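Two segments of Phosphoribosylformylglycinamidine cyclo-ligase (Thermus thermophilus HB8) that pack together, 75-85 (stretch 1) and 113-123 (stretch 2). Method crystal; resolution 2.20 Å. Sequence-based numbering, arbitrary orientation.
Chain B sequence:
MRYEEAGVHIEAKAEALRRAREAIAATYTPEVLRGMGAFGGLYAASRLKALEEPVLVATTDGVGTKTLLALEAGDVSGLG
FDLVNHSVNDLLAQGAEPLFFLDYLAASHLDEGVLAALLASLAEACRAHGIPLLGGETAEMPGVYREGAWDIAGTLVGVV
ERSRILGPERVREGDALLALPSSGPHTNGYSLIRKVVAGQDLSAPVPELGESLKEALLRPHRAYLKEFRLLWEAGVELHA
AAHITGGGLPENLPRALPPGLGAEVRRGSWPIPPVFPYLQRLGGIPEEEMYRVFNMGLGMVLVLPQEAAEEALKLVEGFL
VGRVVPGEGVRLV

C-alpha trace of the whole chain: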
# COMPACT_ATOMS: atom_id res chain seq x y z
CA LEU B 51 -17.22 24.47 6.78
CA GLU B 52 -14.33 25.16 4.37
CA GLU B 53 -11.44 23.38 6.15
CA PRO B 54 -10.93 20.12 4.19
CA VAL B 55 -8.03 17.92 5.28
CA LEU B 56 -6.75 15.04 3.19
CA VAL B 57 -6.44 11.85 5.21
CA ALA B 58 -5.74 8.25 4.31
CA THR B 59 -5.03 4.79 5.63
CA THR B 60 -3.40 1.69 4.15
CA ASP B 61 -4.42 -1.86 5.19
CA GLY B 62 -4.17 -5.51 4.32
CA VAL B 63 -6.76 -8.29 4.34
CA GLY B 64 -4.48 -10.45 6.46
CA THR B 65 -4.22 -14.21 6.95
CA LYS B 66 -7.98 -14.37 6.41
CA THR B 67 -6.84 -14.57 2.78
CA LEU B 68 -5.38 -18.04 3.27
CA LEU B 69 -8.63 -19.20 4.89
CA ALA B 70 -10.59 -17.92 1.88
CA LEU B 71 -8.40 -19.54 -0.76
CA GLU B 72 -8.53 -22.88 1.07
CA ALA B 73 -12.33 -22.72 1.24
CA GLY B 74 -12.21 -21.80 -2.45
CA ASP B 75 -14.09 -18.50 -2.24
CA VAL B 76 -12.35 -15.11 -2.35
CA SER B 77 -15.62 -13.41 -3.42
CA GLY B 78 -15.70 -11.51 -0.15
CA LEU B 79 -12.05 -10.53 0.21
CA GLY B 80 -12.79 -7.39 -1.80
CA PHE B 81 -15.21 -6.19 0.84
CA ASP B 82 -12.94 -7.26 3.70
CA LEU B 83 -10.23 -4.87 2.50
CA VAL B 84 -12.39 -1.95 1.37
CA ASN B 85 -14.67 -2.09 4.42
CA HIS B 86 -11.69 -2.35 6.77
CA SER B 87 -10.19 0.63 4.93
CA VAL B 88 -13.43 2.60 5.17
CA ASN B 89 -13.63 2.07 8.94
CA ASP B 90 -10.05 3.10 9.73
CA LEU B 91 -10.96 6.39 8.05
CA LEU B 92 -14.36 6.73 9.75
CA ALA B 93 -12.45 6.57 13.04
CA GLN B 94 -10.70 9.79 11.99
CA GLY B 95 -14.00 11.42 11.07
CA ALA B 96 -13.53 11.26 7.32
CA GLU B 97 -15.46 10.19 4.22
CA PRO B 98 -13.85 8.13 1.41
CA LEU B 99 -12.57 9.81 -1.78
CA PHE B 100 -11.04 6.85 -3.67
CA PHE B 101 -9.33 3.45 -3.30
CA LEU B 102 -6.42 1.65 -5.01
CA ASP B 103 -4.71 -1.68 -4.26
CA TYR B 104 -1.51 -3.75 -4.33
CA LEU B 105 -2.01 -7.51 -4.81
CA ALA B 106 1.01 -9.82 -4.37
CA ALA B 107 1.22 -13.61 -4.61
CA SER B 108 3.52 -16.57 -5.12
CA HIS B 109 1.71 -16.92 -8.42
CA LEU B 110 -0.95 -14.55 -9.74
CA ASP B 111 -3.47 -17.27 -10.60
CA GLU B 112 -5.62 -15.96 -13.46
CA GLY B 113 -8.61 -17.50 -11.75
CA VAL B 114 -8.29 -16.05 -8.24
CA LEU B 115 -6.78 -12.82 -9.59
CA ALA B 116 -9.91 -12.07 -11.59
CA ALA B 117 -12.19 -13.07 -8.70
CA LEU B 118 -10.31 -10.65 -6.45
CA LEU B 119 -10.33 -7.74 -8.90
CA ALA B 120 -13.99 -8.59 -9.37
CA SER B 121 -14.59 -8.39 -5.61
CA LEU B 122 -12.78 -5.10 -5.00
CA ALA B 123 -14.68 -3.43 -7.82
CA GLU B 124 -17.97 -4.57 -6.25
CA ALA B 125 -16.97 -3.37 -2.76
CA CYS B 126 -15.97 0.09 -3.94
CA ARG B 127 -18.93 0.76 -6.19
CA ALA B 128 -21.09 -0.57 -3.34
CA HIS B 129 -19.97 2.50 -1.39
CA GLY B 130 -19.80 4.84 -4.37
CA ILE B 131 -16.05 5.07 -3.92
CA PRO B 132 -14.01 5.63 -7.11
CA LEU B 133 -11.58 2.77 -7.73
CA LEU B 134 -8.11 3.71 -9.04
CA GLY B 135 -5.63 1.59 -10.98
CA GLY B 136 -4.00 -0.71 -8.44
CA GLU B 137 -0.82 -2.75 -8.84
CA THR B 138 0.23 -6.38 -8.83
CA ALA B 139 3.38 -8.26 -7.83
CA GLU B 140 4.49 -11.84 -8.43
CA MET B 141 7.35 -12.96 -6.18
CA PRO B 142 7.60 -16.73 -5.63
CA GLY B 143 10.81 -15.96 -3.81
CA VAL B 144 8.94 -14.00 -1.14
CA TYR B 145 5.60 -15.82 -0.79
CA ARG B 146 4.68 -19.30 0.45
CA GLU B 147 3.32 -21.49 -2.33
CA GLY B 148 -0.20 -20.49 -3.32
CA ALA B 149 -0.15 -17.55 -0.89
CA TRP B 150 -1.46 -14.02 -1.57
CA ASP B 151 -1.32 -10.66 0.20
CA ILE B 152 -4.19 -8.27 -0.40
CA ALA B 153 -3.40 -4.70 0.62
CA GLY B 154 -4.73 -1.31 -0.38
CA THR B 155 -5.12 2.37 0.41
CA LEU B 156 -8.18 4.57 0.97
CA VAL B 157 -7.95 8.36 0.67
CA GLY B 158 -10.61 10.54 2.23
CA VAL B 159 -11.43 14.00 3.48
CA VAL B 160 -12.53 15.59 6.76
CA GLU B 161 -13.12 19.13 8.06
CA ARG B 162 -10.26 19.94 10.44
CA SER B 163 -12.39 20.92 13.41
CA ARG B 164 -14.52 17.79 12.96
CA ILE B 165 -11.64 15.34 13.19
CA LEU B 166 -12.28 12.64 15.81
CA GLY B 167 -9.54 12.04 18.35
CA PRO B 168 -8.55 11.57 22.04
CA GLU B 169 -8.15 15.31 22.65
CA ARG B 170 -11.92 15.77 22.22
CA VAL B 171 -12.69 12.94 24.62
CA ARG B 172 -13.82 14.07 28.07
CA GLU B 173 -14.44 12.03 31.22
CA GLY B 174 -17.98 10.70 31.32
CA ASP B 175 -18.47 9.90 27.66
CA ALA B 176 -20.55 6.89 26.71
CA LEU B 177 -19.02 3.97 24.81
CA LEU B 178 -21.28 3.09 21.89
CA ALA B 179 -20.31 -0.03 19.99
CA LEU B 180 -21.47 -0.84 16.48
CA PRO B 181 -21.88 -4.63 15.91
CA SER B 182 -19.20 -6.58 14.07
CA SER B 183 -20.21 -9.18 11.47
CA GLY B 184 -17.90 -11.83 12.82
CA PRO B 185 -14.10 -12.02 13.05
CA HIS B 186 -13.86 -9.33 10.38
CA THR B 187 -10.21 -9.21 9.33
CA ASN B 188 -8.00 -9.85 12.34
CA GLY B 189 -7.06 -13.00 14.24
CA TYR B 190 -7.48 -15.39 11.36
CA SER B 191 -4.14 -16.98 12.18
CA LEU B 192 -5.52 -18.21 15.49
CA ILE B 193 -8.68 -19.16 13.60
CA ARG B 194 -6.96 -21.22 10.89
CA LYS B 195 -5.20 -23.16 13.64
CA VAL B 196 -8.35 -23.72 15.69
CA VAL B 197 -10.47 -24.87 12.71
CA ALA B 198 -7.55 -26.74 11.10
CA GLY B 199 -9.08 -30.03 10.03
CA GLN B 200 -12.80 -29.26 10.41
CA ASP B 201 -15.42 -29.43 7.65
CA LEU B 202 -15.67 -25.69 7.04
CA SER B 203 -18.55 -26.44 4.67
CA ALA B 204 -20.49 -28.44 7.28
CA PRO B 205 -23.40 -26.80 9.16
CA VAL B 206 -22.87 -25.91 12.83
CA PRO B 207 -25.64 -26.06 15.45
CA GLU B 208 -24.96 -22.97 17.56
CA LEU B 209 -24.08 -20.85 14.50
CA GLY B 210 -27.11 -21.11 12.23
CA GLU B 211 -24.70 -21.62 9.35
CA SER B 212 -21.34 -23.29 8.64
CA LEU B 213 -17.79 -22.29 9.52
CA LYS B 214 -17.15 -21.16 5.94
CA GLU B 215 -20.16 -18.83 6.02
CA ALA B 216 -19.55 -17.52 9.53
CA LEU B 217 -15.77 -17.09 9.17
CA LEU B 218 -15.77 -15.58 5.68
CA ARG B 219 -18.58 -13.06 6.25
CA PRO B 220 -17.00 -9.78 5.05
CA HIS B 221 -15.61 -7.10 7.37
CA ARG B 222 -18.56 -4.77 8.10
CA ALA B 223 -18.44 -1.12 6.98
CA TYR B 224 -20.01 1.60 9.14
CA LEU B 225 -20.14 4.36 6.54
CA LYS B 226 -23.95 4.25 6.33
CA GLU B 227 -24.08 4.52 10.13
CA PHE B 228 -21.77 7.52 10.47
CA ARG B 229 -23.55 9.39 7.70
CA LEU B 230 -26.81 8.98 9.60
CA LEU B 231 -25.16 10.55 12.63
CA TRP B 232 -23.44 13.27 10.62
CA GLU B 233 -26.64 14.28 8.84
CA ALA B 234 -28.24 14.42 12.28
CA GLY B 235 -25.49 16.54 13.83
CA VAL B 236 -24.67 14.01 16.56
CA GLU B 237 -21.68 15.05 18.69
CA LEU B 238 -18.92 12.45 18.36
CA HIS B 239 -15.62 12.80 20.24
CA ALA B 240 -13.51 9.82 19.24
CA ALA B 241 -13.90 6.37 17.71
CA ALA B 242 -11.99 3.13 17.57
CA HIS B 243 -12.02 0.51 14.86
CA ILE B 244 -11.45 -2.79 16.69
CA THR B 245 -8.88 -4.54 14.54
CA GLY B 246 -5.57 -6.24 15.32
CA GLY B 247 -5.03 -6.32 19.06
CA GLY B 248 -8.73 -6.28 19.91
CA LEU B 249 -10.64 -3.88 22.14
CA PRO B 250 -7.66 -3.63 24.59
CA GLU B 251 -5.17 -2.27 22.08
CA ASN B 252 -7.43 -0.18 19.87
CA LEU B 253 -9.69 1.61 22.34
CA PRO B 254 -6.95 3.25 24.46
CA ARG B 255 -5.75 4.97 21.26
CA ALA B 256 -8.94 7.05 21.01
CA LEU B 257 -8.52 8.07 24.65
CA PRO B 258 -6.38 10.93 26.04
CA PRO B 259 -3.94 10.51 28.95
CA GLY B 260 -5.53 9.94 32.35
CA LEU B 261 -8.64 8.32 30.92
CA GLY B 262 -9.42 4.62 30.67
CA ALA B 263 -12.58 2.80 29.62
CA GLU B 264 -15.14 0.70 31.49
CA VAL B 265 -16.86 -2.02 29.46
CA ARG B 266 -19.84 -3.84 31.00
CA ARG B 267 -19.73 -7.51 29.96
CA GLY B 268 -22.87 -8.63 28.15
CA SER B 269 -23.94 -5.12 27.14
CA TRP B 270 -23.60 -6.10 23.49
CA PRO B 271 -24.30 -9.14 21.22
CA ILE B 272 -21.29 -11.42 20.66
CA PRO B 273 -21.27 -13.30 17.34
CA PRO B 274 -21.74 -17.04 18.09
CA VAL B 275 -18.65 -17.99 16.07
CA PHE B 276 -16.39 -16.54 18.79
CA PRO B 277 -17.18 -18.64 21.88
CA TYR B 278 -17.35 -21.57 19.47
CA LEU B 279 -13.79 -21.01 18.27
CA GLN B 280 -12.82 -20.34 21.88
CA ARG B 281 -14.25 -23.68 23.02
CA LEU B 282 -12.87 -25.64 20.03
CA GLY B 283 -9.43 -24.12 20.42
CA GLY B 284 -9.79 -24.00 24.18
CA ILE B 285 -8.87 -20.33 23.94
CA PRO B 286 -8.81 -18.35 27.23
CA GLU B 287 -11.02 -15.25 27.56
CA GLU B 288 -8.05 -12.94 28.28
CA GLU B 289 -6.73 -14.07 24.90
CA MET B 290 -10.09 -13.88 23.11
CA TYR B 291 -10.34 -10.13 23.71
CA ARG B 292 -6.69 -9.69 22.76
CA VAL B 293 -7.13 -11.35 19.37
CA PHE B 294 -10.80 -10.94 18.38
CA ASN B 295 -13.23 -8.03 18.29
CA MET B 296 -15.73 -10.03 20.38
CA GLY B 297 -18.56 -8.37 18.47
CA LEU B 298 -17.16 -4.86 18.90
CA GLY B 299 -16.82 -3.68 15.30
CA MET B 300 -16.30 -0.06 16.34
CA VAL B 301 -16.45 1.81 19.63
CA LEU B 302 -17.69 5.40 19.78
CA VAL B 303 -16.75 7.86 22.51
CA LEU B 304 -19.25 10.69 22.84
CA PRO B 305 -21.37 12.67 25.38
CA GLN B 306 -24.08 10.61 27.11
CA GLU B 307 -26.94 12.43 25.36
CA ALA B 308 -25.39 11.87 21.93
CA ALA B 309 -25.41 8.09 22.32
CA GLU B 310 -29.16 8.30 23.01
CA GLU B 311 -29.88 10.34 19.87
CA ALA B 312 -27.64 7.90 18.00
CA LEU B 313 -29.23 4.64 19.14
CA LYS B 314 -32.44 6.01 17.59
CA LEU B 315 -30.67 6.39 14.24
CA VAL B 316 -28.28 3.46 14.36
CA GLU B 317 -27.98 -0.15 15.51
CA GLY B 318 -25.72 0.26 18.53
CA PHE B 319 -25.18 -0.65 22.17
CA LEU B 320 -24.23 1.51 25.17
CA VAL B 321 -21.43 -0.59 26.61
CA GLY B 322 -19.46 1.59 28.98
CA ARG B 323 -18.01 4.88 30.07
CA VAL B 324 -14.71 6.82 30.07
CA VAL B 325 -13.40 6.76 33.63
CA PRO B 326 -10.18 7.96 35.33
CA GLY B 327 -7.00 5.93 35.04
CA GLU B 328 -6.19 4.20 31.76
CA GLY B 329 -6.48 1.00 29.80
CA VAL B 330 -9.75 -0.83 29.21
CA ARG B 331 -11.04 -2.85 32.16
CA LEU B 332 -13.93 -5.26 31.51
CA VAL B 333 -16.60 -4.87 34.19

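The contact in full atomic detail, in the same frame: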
# COMPACT_ATOMS: atom_id res chain seq x y z
N ASP B 75 -13.13 -19.58 -2.07
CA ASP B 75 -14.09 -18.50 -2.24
C ASP B 75 -13.54 -17.16 -1.75
O ASP B 75 -13.67 -16.81 -0.57
CB ASP B 75 -15.40 -18.82 -1.50
CG ASP B 75 -16.43 -17.70 -1.59
OD1 ASP B 75 -16.36 -16.90 -2.54
OD2 ASP B 75 -17.31 -17.63 -0.71
N VAL B 76 -12.93 -16.41 -2.67
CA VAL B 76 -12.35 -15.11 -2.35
C VAL B 76 -13.33 -13.97 -2.67
O VAL B 76 -12.99 -12.79 -2.54
CB VAL B 76 -11.06 -14.89 -3.16
CG1 VAL B 76 -10.00 -15.87 -2.71
CG2 VAL B 76 -11.34 -15.10 -4.63
N SER B 77 -14.55 -14.34 -3.06
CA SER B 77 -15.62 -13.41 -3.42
C SER B 77 -15.84 -12.28 -2.43
O SER B 77 -16.35 -11.21 -2.79
CB SER B 77 -16.94 -14.16 -3.56
OG SER B 77 -17.48 -14.43 -2.28
N GLY B 78 -15.49 -12.53 -1.17
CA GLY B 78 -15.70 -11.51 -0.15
C GLY B 78 -14.47 -10.71 0.22
O GLY B 78 -14.59 -9.63 0.80
N LEU B 79 -13.29 -11.21 -0.13
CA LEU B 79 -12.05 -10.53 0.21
C LEU B 79 -12.02 -9.07 -0.24
O LEU B 79 -11.37 -8.22 0.38
CB LEU B 79 -10.85 -11.31 -0.36
CG LEU B 79 -10.70 -12.72 0.25
CD1 LEU B 79 -9.42 -13.37 -0.26
CD2 LEU B 79 -10.66 -12.62 1.76
N GLY B 80 -12.75 -8.76 -1.32
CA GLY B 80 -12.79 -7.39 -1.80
C GLY B 80 -13.48 -6.49 -0.81
O GLY B 80 -13.11 -5.33 -0.63
N PHE B 81 -14.51 -7.00 -0.14
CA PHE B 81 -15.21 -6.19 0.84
C PHE B 81 -14.42 -6.14 2.15
O PHE B 81 -14.44 -5.12 2.85
CB PHE B 81 -16.62 -6.75 1.09
CG PHE B 81 -17.55 -6.58 -0.09
CD1 PHE B 81 -17.36 -7.33 -1.25
CD2 PHE B 81 -18.58 -5.64 -0.05
CE1 PHE B 81 -18.20 -7.16 -2.36
CE2 PHE B 81 -19.42 -5.46 -1.15
CZ PHE B 81 -19.23 -6.22 -2.31
N ASP B 82 -13.73 -7.22 2.48
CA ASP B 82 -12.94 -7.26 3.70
C ASP B 82 -11.93 -6.13 3.72
O ASP B 82 -11.78 -5.45 4.72
CB ASP B 82 -12.22 -8.61 3.85
CG ASP B 82 -13.14 -9.73 4.33
OD1 ASP B 82 -13.79 -9.56 5.39
OD2 ASP B 82 -13.22 -10.78 3.66
N LEU B 83 -11.24 -5.93 2.60
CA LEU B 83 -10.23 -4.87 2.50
C LEU B 83 -10.82 -3.46 2.46
O LEU B 83 -10.44 -2.59 3.24
CB LEU B 83 -9.37 -5.09 1.26
CG LEU B 83 -8.28 -4.04 1.02
CD1 LEU B 83 -7.44 -3.87 2.28
CD2 LEU B 83 -7.43 -4.48 -0.15
N VAL B 84 -11.75 -3.25 1.53
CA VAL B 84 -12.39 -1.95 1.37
C VAL B 84 -13.12 -1.51 2.63
O VAL B 84 -12.95 -0.38 3.09
CB VAL B 84 -13.37 -1.99 0.17
CG1 VAL B 84 -14.22 -0.73 0.12
CG2 VAL B 84 -12.57 -2.14 -1.12
N ASN B 85 -13.93 -2.41 3.20
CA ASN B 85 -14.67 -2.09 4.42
C ASN B 85 -13.76 -1.83 5.61
O ASN B 85 -14.08 -1.00 6.46
CB ASN B 85 -15.64 -3.21 4.75
CG ASN B 85 -16.81 -3.25 3.79
OD1 ASN B 85 -16.85 -2.47 2.84
ND2 ASN B 85 -17.76 -4.15 4.03
N GLY B 113 -7.33 -17.29 -12.38
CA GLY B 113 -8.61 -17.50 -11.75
C GLY B 113 -8.83 -16.58 -10.57
O GLY B 113 -9.59 -15.63 -10.66
N VAL B 114 -8.14 -16.85 -9.46
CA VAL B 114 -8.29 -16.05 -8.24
C VAL B 114 -7.93 -14.57 -8.38
O VAL B 114 -8.35 -13.75 -7.57
CB VAL B 114 -7.48 -16.65 -7.06
CG1 VAL B 114 -7.40 -18.17 -7.19
CG2 VAL B 114 -6.10 -16.03 -6.99
N LEU B 115 -7.14 -14.22 -9.40
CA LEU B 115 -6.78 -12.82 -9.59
C LEU B 115 -8.01 -12.06 -10.08
O LEU B 115 -8.31 -10.97 -9.61
CB LEU B 115 -5.66 -12.69 -10.62
CG LEU B 115 -5.30 -11.26 -11.01
CD1 LEU B 115 -4.75 -10.51 -9.79
CD2 LEU B 115 -4.28 -11.28 -12.12
N ALA B 116 -8.72 -12.67 -11.03
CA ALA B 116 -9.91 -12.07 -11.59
C ALA B 116 -11.02 -11.98 -10.56
O ALA B 116 -11.74 -10.98 -10.51
CB ALA B 116 -10.38 -12.89 -12.79
N ALA B 117 -11.16 -13.02 -9.74
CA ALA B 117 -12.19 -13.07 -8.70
C ALA B 117 -11.95 -12.02 -7.63
O ALA B 117 -12.89 -11.55 -6.99
CB ALA B 117 -12.24 -14.44 -8.08
N LEU B 118 -10.68 -11.67 -7.42
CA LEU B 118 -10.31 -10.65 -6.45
C LEU B 118 -10.62 -9.28 -7.05
O LEU B 118 -11.33 -8.48 -6.45
CB LEU B 118 -8.83 -10.74 -6.10
CG LEU B 118 -8.41 -11.90 -5.18
CD1 LEU B 118 -6.90 -11.88 -4.98
CD2 LEU B 118 -9.15 -11.78 -3.85
N LEU B 119 -10.08 -9.01 -8.23
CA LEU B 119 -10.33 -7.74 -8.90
C LEU B 119 -11.84 -7.54 -8.99
O LEU B 119 -12.35 -6.44 -8.82
CB LEU B 119 -9.74 -7.75 -10.30
CG LEU B 119 -8.22 -7.79 -10.31
CD1 LEU B 119 -7.70 -7.85 -11.74
CD2 LEU B 119 -7.69 -6.56 -9.60
N ALA B 120 -12.54 -8.64 -9.25
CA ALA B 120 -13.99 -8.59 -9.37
C ALA B 120 -14.61 -8.13 -8.06
O ALA B 120 -15.50 -7.29 -8.05
CB ALA B 120 -14.52 -9.97 -9.74
N SER B 121 -14.11 -8.70 -6.96
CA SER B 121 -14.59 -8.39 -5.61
C SER B 121 -14.35 -6.95 -5.17
O SER B 121 -15.25 -6.29 -4.65
CB SER B 121 -13.95 -9.35 -4.60
OG SER B 121 -14.56 -9.24 -3.33
N LEU B 122 -13.13 -6.46 -5.38
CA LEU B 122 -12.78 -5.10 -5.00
C LEU B 122 -13.60 -4.07 -5.74
O LEU B 122 -13.98 -3.05 -5.18
CB LEU B 122 -11.28 -4.87 -5.22
CG LEU B 122 -10.43 -5.61 -4.19
CD1 LEU B 122 -9.08 -6.00 -4.78
CD2 LEU B 122 -10.26 -4.74 -2.96
N ALA B 123 -13.88 -4.35 -7.01
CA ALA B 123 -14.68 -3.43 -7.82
C ALA B 123 -16.12 -3.36 -7.29
O ALA B 123 -16.76 -2.31 -7.32
CB ALA B 123 -14.67 -3.88 -9.27

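Where two helices come very close, one of them often carries a glycine at the crossing, and the contact between residues 75-85 and 113-123 shows why. The CA atoms of Gly80 and Leu122 lie only 3.9 Å apart, and Gly80 CA is 3.7 Å from Leu122 N, so that backbone rests almost directly on backbone. A CB on Gly80 would point toward the other helix and fall 2.2 Å from Ser121 OG and 2.4 Å from Leu122 N, both clashes. The helix axes accordingly approach to 7.4 Å, crossing at -47°.

Such proximity lets a short polar side chain reach main chain across the interface. Ser121 OG donates a hydrogen bond to Ser77 O (2.7 Å) and accepts a weak one from Gly80 N, also 2.7 Å away but with a bent N-H...O angle of 127°. One buried hydroxyl thus ties helix 113-123 to the backbone around the beginning of the other helix.

Apolar contacts extend from this polar centre. Val76 points toward the partner helix, its CG2 3.6 Å from Ala117 CB and its CB 3.7 Å from Leu118 CD2. Further along, Leu122 starts away from its partner, yet its CD2 comes within 3.9 Å of Val84 CG2 and 4.0 Å of Leu83 CD2.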